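Local coordinates for protein RMD9, mitochondrial (Saccharomyces cerevisiae S288C, PDB 7A9X), which binds a dodecameric RNA motif in the 3'-UTRs of mitochondrial mRNAs and takes part in their processing or stability, at residues 186-191 / 217-222. Sequence-based numbering, arbitrary orientation.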
# COMPACT_ATOMS: atom_id res chain seq x y z
N ASP A 186 -8.94 -10.84 14.20
CA ASP A 186 -9.40 -12.14 13.73
C ASP A 186 -8.31 -13.20 13.89
O ASP A 186 -8.63 -14.37 14.13
CB ASP A 186 -9.84 -12.05 12.27
CG ASP A 186 -10.97 -11.05 12.07
OD1 ASP A 186 -10.74 -9.84 12.25
OD2 ASP A 186 -12.09 -11.49 11.73
N CYS A 187 -7.04 -12.81 13.79
CA CYS A 187 -5.95 -13.76 14.01
C CYS A 187 -5.97 -14.29 15.43
O CYS A 187 -5.70 -15.48 15.66
CB CYS A 187 -4.61 -13.10 13.70
SG CYS A 187 -4.35 -12.63 11.98
N ILE A 188 -6.27 -13.43 16.41
CA ILE A 188 -6.29 -13.87 17.80
C ILE A 188 -7.48 -14.78 18.05
O ILE A 188 -7.37 -15.79 18.76
CB ILE A 188 -6.30 -12.64 18.73
CG1 ILE A 188 -5.11 -11.74 18.42
CG2 ILE A 188 -6.28 -13.08 20.19
CD1 ILE A 188 -4.99 -10.54 19.35
N ARG A 189 -8.64 -14.47 17.45
CA ARG A 189 -9.82 -15.31 17.61
C ARG A 189 -9.59 -16.70 17.04
O ARG A 189 -9.88 -17.71 17.68
CB ARG A 189 -11.03 -14.65 16.95
CG ARG A 189 -11.37 -13.27 17.47
CD ARG A 189 -12.40 -12.60 16.58
NE ARG A 189 -12.48 -11.16 16.80
CZ ARG A 189 -13.14 -10.32 16.02
NH1 ARG A 189 -13.78 -10.76 14.95
NH2 ARG A 189 -13.15 -9.02 16.30
N ILE A 190 -9.06 -16.77 15.81
CA ILE A 190 -8.81 -18.06 15.17
C ILE A 190 -7.81 -18.87 15.98
O ILE A 190 -7.98 -20.08 16.19
CB ILE A 190 -8.34 -17.86 13.72
CG1 ILE A 190 -9.46 -17.26 12.87
CG2 ILE A 190 -7.86 -19.18 13.12
CD1 ILE A 190 -9.05 -17.01 11.43
N TRP A 191 -6.75 -18.22 16.46
CA TRP A 191 -5.71 -18.93 17.20
C TRP A 191 -6.25 -19.47 18.51
O TRP A 191 -6.06 -20.64 18.85
CB TRP A 191 -4.51 -18.01 17.44
CG TRP A 191 -3.45 -18.60 18.31
CD1 TRP A 191 -2.59 -19.61 18.00
CD2 TRP A 191 -3.13 -18.21 19.65
NE1 TRP A 191 -1.76 -19.88 19.06
CE2 TRP A 191 -2.07 -19.03 20.09
CE3 TRP A 191 -3.64 -17.24 20.53
CZ2 TRP A 191 -1.51 -18.92 21.36
CZ3 TRP A 191 -3.08 -17.13 21.79
CH2 TRP A 191 -2.03 -17.96 22.20
N PRO A 217 3.82 -10.86 18.78
CA PRO A 217 3.62 -9.42 18.52
C PRO A 217 2.17 -8.99 18.58
O PRO A 217 1.89 -7.85 18.99
CB PRO A 217 4.21 -9.24 17.12
CG PRO A 217 5.18 -10.35 16.98
CD PRO A 217 4.55 -11.50 17.68
N LEU A 218 1.23 -9.85 18.17
CA LEU A 218 -0.18 -9.49 18.26
C LEU A 218 -0.66 -9.49 19.71
O LEU A 218 -1.49 -8.65 20.10
CB LEU A 218 -1.03 -10.44 17.42
CG LEU A 218 -0.72 -10.50 15.92
CD1 LEU A 218 -1.76 -11.36 15.21
CD2 LEU A 218 -0.68 -9.10 15.32
N LEU A 219 -0.16 -10.42 20.52
CA LEU A 219 -0.57 -10.49 21.92
C LEU A 219 -0.02 -9.32 22.71
O LEU A 219 -0.70 -8.78 23.59
CB LEU A 219 -0.13 -11.82 22.53
CG LEU A 219 -0.74 -13.08 21.91
CD1 LEU A 219 -0.31 -14.32 22.67
CD2 LEU A 219 -2.25 -12.97 21.86
N TYR A 220 1.22 -8.92 22.43
CA TYR A 220 1.79 -7.77 23.13
C TYR A 220 1.09 -6.47 22.74
O TYR A 220 0.97 -5.56 23.56
CB TYR A 220 3.29 -7.66 22.86
CG TYR A 220 3.90 -6.44 23.52
CD1 TYR A 220 4.18 -6.43 24.88
CD2 TYR A 220 4.18 -5.30 22.78
CE1 TYR A 220 4.72 -5.32 25.49
CE2 TYR A 220 4.73 -4.18 23.39
CZ TYR A 220 5.00 -4.20 24.74
OH TYR A 220 5.55 -3.10 25.34
N ALA A 221 0.63 -6.37 21.49
CA ALA A 221 -0.13 -5.20 21.08
C ALA A 221 -1.42 -5.08 21.87
O ALA A 221 -1.83 -3.98 22.25
CB ALA A 221 -0.42 -5.27 19.58
N LYS A 222 -2.07 -6.21 22.15
CA LYS A 222 -3.34 -6.19 22.86
C LYS A 222 -3.14 -6.09 24.36
O LYS A 222 -3.71 -5.21 25.02
CB LYS A 222 -4.16 -7.44 22.50
CG LYS A 222 -5.51 -7.52 23.19
CD LYS A 222 -6.26 -8.78 22.78
CE LYS A 222 -7.64 -8.85 23.42
NZ LYS A 222 -8.38 -10.06 23.00
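Ile188 turns CG1 anti to its own carbonyl carbon (chi1 -55°), and an anti chi2 extends CD1 toward helix 209-223. Trp191 takes the other course: CG is anti to the backbone N (chi1 174°). Its indole meets Leu219. Ile188 is central to the contact and meets Leu218, Leu219 and Lys222. Its CD1 lies 4.0 Å from the backbone O of Leu218 and 4.1 Å from CD of Lys222. The O of Leu218 accepts the helix bond from N of Lys222; the methyl makes only a van der Waals contact with it. Lys222 is fully extended, and its aliphatic part crosses Ile188 obliquely. This lysine is exposed, so its methylenes close the contact on the solvent side. On its other branch, Ile188 CG2 meets CD2 of Leu219 more loosely, at 4.4 Å.

Two smaller contacts flank this isoleucine. CB of Cys187 touches CD1 of Leu218 at 3.7 Å. CD1 of Leu219 sits by the six-membered ring of Trp191, 4.0 Å from CZ3 and 4.1 Å from CH2. The two side chains cross at about a right angle. Trp191 NE1 is hydrogen-bonded to the O of Phe206, which ties the indole to the chain just before helix 209-223. Val211 and Met215 of that helix also touch the indole. Phe178 of helix 168-180 packs on Cys187, so the cysteine lies between two helices.

The two short axes come within 10.6 Å, with their N-to-C directions 113° apart. The contact is apolar and mostly buried. It joins helix 184-193, in the inferred repeat PPR1, to helix 209-223, in the inferred PPR2, consistent with the inter-repeat helix packing by which pentatricopeptide repeats stack into an alpha-solenoid.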